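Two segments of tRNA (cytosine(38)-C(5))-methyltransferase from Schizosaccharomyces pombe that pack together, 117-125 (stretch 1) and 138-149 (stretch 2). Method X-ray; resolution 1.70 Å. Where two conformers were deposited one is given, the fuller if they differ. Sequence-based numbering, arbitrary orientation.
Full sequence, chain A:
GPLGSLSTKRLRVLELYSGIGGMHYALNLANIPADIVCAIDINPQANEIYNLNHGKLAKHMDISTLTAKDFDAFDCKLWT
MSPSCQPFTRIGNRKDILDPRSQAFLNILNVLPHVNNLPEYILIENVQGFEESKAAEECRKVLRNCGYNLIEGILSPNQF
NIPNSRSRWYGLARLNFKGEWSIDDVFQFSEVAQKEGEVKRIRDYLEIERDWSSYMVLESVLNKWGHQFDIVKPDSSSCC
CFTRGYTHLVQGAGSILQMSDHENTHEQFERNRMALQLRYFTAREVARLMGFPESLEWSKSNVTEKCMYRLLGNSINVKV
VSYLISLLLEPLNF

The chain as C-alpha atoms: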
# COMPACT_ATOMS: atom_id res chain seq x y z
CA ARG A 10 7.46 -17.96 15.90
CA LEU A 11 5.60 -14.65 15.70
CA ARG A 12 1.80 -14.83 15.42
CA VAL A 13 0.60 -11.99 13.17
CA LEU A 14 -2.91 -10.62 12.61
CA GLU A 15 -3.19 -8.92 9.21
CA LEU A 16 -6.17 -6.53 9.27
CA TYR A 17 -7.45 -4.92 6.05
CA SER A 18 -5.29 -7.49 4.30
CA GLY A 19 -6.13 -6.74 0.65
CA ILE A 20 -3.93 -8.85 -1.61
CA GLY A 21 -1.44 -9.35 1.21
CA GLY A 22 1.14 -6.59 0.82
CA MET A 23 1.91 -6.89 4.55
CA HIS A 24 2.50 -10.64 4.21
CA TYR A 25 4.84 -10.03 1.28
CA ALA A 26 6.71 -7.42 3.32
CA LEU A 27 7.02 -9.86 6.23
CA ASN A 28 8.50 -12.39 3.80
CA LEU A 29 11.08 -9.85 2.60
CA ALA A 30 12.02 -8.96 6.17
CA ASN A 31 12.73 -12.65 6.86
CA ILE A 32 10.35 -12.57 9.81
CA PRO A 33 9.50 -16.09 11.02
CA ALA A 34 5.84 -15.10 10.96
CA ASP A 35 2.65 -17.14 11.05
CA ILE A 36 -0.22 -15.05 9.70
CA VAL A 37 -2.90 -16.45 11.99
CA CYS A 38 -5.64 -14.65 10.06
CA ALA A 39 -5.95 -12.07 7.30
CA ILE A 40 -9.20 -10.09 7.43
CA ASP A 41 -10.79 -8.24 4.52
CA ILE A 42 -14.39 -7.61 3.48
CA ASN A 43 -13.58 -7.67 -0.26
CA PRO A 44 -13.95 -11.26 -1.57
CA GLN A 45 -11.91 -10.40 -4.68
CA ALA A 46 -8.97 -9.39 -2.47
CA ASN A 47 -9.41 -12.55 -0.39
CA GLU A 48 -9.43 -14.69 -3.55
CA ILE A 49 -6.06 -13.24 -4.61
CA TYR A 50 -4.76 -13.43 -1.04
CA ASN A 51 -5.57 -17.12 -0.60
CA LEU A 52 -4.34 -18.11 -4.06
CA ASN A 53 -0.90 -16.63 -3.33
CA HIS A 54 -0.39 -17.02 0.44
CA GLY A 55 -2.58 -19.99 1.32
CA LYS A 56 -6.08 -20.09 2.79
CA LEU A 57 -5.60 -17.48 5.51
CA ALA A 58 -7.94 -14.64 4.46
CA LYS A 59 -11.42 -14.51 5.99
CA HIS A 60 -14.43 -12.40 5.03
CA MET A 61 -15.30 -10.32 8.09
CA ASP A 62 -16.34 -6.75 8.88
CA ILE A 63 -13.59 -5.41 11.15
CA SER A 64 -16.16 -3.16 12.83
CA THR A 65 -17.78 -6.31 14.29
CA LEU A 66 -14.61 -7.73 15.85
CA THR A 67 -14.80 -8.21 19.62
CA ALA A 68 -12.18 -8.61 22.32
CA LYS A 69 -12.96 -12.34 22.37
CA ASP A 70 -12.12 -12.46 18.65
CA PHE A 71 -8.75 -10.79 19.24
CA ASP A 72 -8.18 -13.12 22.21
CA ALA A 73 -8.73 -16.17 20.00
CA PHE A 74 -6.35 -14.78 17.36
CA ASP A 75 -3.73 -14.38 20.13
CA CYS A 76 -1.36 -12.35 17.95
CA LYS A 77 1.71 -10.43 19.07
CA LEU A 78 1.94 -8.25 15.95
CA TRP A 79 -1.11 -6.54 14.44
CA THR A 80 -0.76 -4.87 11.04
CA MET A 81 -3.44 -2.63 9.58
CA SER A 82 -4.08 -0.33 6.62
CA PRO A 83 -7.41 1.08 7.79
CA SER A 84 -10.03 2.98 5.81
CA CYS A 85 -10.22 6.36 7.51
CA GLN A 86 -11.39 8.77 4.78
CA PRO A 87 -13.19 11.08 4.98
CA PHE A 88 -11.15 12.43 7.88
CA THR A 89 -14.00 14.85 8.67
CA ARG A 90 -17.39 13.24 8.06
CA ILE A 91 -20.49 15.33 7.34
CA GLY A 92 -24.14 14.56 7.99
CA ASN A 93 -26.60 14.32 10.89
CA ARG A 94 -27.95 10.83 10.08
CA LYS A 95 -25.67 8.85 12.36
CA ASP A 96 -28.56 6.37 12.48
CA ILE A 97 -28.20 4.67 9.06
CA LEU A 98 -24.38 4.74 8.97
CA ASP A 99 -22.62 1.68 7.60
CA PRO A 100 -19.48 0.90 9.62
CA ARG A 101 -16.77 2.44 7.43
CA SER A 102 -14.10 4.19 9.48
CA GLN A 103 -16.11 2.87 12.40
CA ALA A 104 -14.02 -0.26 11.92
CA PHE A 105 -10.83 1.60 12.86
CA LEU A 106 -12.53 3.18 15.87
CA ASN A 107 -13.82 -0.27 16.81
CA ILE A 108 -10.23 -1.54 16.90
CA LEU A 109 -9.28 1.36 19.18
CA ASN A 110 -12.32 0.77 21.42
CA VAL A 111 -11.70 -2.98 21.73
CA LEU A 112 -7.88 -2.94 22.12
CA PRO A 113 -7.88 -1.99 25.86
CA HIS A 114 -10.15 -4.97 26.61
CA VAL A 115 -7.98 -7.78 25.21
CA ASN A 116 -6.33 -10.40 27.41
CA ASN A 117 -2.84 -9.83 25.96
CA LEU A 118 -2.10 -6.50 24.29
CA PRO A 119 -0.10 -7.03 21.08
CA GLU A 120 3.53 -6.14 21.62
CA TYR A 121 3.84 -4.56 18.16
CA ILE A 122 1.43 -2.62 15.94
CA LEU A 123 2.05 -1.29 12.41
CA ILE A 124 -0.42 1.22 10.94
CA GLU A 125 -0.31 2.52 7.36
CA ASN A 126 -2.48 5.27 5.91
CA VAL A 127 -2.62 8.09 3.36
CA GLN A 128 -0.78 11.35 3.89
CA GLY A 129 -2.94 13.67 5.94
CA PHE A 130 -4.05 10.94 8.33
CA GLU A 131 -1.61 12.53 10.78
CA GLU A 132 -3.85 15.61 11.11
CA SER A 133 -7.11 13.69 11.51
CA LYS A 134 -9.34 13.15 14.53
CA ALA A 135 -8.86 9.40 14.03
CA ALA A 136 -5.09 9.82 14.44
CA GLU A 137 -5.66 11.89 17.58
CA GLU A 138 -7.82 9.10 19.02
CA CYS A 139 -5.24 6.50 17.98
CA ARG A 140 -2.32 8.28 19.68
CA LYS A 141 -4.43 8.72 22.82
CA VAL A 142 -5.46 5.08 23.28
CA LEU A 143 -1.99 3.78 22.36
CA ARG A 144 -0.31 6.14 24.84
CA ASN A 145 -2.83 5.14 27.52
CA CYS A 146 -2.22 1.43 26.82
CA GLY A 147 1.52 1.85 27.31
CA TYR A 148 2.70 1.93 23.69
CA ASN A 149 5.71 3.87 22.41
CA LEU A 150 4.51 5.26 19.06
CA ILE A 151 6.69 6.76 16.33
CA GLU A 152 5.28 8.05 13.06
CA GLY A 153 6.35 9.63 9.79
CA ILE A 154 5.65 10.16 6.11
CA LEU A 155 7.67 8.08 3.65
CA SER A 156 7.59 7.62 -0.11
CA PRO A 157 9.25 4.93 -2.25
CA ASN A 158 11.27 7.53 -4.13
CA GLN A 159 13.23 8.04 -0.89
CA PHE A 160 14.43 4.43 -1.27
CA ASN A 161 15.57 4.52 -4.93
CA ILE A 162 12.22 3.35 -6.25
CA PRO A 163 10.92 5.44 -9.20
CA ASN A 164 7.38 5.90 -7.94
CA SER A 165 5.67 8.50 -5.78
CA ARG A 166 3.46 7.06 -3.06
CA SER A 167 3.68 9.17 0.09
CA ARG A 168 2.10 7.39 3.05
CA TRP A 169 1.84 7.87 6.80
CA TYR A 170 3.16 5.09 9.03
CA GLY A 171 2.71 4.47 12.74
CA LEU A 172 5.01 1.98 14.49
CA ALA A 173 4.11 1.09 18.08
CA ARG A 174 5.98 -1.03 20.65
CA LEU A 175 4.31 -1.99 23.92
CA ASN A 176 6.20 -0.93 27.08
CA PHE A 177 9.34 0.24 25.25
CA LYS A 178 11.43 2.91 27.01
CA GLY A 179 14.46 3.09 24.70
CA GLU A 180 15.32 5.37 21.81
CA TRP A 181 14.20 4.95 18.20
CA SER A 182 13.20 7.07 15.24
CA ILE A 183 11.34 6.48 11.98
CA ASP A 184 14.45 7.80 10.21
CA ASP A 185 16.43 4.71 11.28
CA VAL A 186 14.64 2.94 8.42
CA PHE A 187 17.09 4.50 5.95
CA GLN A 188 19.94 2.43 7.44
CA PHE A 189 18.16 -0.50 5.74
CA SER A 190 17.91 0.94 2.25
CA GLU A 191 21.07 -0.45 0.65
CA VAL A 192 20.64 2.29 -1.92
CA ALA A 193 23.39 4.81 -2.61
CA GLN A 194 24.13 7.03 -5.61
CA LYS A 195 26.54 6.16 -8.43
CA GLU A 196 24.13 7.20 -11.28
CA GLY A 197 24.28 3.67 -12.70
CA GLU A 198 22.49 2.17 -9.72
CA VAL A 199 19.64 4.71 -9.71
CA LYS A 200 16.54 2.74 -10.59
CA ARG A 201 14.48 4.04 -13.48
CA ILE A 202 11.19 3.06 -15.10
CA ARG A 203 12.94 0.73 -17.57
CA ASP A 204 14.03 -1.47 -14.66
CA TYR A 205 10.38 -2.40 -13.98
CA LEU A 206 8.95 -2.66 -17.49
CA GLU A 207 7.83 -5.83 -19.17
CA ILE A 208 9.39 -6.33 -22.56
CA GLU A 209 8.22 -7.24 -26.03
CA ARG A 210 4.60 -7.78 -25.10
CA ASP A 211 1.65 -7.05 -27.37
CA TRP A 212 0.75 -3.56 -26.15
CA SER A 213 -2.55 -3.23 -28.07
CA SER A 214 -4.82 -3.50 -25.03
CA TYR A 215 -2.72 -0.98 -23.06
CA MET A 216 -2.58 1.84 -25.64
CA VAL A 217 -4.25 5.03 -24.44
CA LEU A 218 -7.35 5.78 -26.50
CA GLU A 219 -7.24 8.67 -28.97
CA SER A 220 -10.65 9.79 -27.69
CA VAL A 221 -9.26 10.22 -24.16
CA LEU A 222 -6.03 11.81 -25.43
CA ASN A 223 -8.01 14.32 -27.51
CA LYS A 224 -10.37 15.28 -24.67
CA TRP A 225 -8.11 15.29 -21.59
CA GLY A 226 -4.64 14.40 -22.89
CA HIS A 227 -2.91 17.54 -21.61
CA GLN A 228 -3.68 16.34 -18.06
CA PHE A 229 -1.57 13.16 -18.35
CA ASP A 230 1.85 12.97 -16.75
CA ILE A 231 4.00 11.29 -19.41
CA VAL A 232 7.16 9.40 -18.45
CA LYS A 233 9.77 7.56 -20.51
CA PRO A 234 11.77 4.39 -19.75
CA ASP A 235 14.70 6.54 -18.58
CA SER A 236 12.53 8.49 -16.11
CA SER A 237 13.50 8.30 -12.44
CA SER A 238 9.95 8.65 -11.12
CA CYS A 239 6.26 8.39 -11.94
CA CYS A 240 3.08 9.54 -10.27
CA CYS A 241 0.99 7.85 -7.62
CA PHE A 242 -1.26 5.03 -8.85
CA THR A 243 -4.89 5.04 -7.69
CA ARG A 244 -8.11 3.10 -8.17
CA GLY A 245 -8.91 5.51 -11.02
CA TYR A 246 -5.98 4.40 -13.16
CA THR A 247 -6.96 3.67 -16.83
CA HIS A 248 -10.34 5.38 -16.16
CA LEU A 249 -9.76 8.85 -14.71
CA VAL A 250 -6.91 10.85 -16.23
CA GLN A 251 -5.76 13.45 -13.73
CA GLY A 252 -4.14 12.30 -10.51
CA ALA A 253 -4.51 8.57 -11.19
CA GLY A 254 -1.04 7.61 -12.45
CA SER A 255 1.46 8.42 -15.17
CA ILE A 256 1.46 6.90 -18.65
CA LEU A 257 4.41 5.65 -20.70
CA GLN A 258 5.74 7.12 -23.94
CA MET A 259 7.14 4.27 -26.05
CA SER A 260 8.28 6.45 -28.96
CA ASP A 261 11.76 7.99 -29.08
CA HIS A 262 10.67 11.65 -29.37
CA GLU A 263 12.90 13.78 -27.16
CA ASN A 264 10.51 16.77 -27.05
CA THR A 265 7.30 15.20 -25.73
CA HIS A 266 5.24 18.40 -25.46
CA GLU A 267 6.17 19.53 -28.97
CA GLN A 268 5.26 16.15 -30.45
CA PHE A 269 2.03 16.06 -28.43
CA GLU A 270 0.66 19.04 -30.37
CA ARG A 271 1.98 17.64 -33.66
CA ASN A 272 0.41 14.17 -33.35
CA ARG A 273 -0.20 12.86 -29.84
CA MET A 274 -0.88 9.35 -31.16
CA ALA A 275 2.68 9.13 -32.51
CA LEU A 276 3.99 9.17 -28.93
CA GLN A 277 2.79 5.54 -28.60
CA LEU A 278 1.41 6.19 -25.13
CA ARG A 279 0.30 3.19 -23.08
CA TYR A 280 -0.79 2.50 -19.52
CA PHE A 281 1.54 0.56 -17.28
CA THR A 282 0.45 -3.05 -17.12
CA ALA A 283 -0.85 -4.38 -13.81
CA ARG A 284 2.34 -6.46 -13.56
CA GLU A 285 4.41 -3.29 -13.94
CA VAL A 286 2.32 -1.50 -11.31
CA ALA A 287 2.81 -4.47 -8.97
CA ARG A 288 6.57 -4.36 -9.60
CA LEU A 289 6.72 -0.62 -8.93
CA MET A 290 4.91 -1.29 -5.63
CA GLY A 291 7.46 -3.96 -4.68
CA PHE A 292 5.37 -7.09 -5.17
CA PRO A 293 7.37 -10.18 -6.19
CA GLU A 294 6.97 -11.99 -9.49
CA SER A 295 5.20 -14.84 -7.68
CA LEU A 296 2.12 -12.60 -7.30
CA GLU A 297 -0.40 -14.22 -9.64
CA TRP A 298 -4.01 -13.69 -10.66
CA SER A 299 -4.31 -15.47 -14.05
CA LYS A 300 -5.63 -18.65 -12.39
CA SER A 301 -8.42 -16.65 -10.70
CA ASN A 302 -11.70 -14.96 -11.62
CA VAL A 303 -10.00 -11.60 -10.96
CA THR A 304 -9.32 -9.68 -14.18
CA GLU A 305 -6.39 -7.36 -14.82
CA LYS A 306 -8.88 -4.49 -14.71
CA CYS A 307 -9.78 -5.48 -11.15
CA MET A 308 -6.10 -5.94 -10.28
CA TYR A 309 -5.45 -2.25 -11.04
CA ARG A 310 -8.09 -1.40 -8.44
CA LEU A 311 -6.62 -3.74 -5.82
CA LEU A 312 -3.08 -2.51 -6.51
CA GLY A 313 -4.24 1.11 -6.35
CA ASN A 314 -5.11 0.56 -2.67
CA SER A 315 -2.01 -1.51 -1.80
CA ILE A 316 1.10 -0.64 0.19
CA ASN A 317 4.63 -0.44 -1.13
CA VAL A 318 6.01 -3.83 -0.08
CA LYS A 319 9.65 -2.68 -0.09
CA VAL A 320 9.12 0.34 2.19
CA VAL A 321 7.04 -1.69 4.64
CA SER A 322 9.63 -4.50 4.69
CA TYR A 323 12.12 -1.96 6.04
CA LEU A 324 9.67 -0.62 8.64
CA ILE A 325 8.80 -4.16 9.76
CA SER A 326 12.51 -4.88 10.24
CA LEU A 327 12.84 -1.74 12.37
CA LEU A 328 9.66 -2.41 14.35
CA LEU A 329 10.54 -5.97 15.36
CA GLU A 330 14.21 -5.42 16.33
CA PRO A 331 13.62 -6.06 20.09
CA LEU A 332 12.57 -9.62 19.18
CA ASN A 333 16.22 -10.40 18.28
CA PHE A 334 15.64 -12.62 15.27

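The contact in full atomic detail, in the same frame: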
# COMPACT_ATOMS: atom_id res chain seq x y z
N ASN A 117 -4.28 -10.03 26.15
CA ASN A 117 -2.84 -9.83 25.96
C ASN A 117 -2.64 -8.79 24.86
O ASN A 117 -2.77 -9.11 23.68
CB ASN A 117 -2.15 -11.14 25.62
CG ASN A 117 -2.35 -12.20 26.68
OD1 ASN A 117 -3.05 -13.19 26.46
ND2 ASN A 117 -1.75 -11.99 27.84
N LEU A 118 -2.35 -7.56 25.26
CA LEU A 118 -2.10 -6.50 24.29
C LEU A 118 -1.02 -6.95 23.32
O LEU A 118 -0.02 -7.55 23.74
CB LEU A 118 -1.66 -5.22 25.00
CG LEU A 118 -2.69 -4.46 25.83
CD1 LEU A 118 -1.99 -3.39 26.66
CD2 LEU A 118 -3.71 -3.82 24.90
N PRO A 119 -1.18 -6.70 22.02
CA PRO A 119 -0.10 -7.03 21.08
C PRO A 119 1.13 -6.21 21.42
O PRO A 119 1.05 -5.05 21.82
CB PRO A 119 -0.68 -6.64 19.71
CG PRO A 119 -1.76 -5.65 20.02
CD PRO A 119 -2.33 -6.07 21.34
N GLU A 120 2.30 -6.84 21.30
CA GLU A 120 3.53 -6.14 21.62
C GLU A 120 3.95 -5.19 20.51
O GLU A 120 4.74 -4.27 20.77
CB GLU A 120 4.63 -7.15 21.94
CG GLU A 120 4.36 -7.89 23.24
CD GLU A 120 5.43 -8.92 23.58
OE1 GLU A 120 6.38 -9.09 22.79
OE2 GLU A 120 5.31 -9.57 24.64
N TYR A 121 3.46 -5.39 19.29
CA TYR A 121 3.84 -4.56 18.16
C TYR A 121 2.62 -4.27 17.30
O TYR A 121 1.81 -5.17 17.05
CB TYR A 121 4.92 -5.23 17.30
CG TYR A 121 6.15 -5.61 18.10
CD1 TYR A 121 6.20 -6.81 18.80
CD2 TYR A 121 7.23 -4.75 18.19
CE1 TYR A 121 7.32 -7.15 19.56
CE2 TYR A 121 8.34 -5.08 18.94
CZ TYR A 121 8.38 -6.28 19.61
OH TYR A 121 9.49 -6.60 20.36
N ILE A 122 2.51 -3.03 16.83
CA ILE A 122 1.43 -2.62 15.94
C ILE A 122 2.04 -1.78 14.82
O ILE A 122 2.86 -0.90 15.08
CB ILE A 122 0.34 -1.82 16.67
CG1 ILE A 122 -0.23 -2.63 17.84
CG2 ILE A 122 -0.76 -1.41 15.71
CD1 ILE A 122 -1.19 -1.84 18.69
N LEU A 123 1.64 -2.06 13.58
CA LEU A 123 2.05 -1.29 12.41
C LEU A 123 0.79 -0.77 11.74
O LEU A 123 -0.10 -1.55 11.39
CB LEU A 123 2.85 -2.16 11.44
CG LEU A 123 3.18 -1.48 10.11
CD1 LEU A 123 4.07 -0.31 10.37
CD2 LEU A 123 3.84 -2.46 9.15
N ILE A 124 0.72 0.55 11.56
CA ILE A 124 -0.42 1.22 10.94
C ILE A 124 0.08 1.95 9.70
O ILE A 124 1.10 2.66 9.77
CB ILE A 124 -1.10 2.20 11.91
CG1 ILE A 124 -1.43 1.49 13.23
CG2 ILE A 124 -2.38 2.76 11.30
CD1 ILE A 124 -2.00 2.43 14.27
N GLU A 125 -0.62 1.80 8.59
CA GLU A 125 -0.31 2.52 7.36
C GLU A 125 -1.54 3.29 6.90
O GLU A 125 -2.66 2.79 7.01
CB GLU A 125 0.17 1.55 6.26
CG GLU A 125 0.73 2.23 5.03
CD GLU A 125 -0.27 2.31 3.88
OE1 GLU A 125 -1.45 1.97 4.08
OE2 GLU A 125 0.15 2.69 2.77
N GLU A 138 -7.28 10.16 18.17
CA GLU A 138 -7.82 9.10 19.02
C GLU A 138 -6.87 7.92 19.10
O GLU A 138 -6.73 7.30 20.16
CB GLU A 138 -9.18 8.66 18.48
CG GLU A 138 -10.25 9.75 18.56
CD GLU A 138 -10.51 10.18 19.99
OE1 GLU A 138 -10.76 9.30 20.84
OE2 GLU A 138 -10.45 11.40 20.26
N CYS A 139 -6.20 7.61 18.00
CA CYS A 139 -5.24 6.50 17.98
C CYS A 139 -4.06 6.78 18.91
O CYS A 139 -3.68 5.92 19.72
CB CYS A 139 -4.77 6.25 16.56
SG CYS A 139 -3.46 5.01 16.42
N ARG A 140 -3.44 7.96 18.79
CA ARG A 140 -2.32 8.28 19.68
C ARG A 140 -2.74 8.21 21.14
O ARG A 140 -1.98 7.74 22.00
CB ARG A 140 -1.77 9.68 19.37
CG ARG A 140 -1.30 9.87 17.94
CD ARG A 140 -0.60 11.21 17.77
NE ARG A 140 -0.30 11.46 16.36
CZ ARG A 140 -1.08 12.14 15.54
NH1 ARG A 140 -0.74 12.30 14.27
NH2 ARG A 140 -2.20 12.70 15.98
N LYS A 141 -3.96 8.67 21.44
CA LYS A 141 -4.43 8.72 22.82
C LYS A 141 -4.58 7.32 23.42
O LYS A 141 -4.09 7.06 24.53
CB LYS A 141 -5.76 9.48 22.86
CG LYS A 141 -6.19 9.95 24.23
CD LYS A 141 -7.00 11.24 24.13
CE LYS A 141 -8.05 11.17 23.03
NZ LYS A 141 -8.85 12.44 22.94
N VAL A 142 -5.24 6.41 22.71
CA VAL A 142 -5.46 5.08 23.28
C VAL A 142 -4.15 4.30 23.33
O VAL A 142 -3.92 3.52 24.27
CB VAL A 142 -6.56 4.32 22.52
CG1 VAL A 142 -6.13 4.00 21.09
CG2 VAL A 142 -6.95 3.06 23.27
N LEU A 143 -3.28 4.48 22.34
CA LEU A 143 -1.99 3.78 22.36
C LEU A 143 -1.13 4.27 23.52
O LEU A 143 -0.53 3.46 24.24
CB LEU A 143 -1.27 3.96 21.02
CG LEU A 143 -1.90 3.27 19.81
CD1 LEU A 143 -1.01 3.42 18.58
CD2 LEU A 143 -2.17 1.80 20.10
N ARG A 144 -1.03 5.59 23.70
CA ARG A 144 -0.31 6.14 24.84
C ARG A 144 -0.89 5.62 26.16
O ARG A 144 -0.14 5.22 27.06
CB ARG A 144 -0.34 7.67 24.81
CG ARG A 144 0.13 8.34 26.10
CD ARG A 144 -0.04 9.86 26.09
NE ARG A 144 -1.41 10.29 26.37
CZ ARG A 144 -2.19 10.93 25.51
NH1 ARG A 144 -1.74 11.23 24.30
NH2 ARG A 144 -3.42 11.29 25.86
N ASN A 145 -2.21 5.60 26.28
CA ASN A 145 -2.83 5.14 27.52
C ASN A 145 -2.63 3.65 27.75
O ASN A 145 -2.61 3.20 28.90
CB ASN A 145 -4.32 5.48 27.52
CG ASN A 145 -4.57 6.95 27.75
OD1 ASN A 145 -3.68 7.69 28.17
ND2 ASN A 145 -5.79 7.40 27.47
N CYS A 146 -2.49 2.86 26.68
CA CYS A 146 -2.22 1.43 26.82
C CYS A 146 -0.73 1.11 26.85
O CYS A 146 -0.36 -0.05 26.68
CB CYS A 146 -2.92 0.65 25.70
SG CYS A 146 -4.71 0.57 25.88
N GLY A 147 0.12 2.11 27.06
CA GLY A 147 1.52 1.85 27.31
C GLY A 147 2.39 1.69 26.08
O GLY A 147 3.53 1.22 26.21
N TYR A 148 1.90 2.05 24.90
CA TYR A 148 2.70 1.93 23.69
C TYR A 148 3.61 3.14 23.49
O TYR A 148 3.26 4.28 23.81
CB TYR A 148 1.81 1.77 22.45
CG TYR A 148 1.12 0.43 22.38
CD1 TYR A 148 -0.10 0.22 23.02
CD2 TYR A 148 1.70 -0.63 21.69
CE1 TYR A 148 -0.73 -1.00 22.96
CE2 TYR A 148 1.07 -1.87 21.63
CZ TYR A 148 -0.15 -2.04 22.27
OH TYR A 148 -0.79 -3.25 22.23
N ASN A 149 4.79 2.86 22.93
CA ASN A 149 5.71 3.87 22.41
C ASN A 149 5.46 3.96 20.91
O ASN A 149 5.74 3.00 20.18
CB ASN A 149 7.15 3.49 22.73
CG ASN A 149 8.15 4.58 22.40
OD1 ASN A 149 8.03 5.25 21.37
ND2 ASN A 149 9.15 4.76 23.27

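The contact is a side-chain contact laid over two backbones that stay well apart. Stretch 1 is a loop that enters a strand at Tyr121; stretch 2 is a helix through Asn145, a short turn, and the start of a strand at Tyr148. Across the stretches, Leu118 CA lies 8.3 Å from Cys146 CA, Glu120 CA lies 8.4 Å from Tyr148 CA, and Ile124 CA lies 10.0 Å from Cys139 CA. At such spacing no backbone-to-backbone hydrogen bond crosses the interface, and the 338 Å² buried in total depends on side chains that reach across.

Tyr148 covers the most surface, with 98 Å² of it masked by stretch 1. Its CA-to-CB bond points toward the other stretch, and chi1 of -71° (m) with chi2 of 86° carries the phenol to the loop. There Tyr148 OH donates a hydrogen bond to Pro119 O at 2.6 Å, a short distance, and the acceptor lies at the ring edge, near its plane, as suits a phenolic donor. This is the one hydrogen bond between the stretches. Pro119 N sits 3.5 Å from Tyr148 OH but, as a proline nitrogen within the chain, has no hydrogen to give. The hydroxyl is also approached by carbon: Leu118 CB comes to 3.5 Å from Tyr148 OH and Pro119 CD comes to 3.3 Å from it.

Leu118, with 51 Å² covered, extends the contact to the end of the helix. Its side chain (chi1 m, chi2 t) places Leu118 CD1 3.7 Å from Cys146 O and 4.3 Å from Cys146 CB, the latter an apolar contact. Cys146 is the first residue to leave helical phi/psi, although Cys146 N still bonds to Val142 O at 2.9 Å. The turn continues through Gly147, whose phi/psi of 85/14 would jam a CB against the preceding carbonyl oxygen; Tyr148 N then bonds to Leu143 O at 2.9 Å, tying the start of the strand back to the helix.

Ile122, with 47 Å² covered, supplies a buried apolar part. In the m, t rotamer Ile122 CD1 lies 3.7 Å from Tyr148 CE2, oblique to the ring, and 4.0 Å from Leu143 CD2. Leu143 starts out sideways from its CA, but the end of its side chain comes nearer. Two residues along the strand, Ile124 repeats the orientation, as strand alternation predicts, while the intervening Leu123 is out of reach. Ile124 CD1 meets Cys139 SG at 3.7 Å, a van der Waals contact between two apolar, polarizable groups.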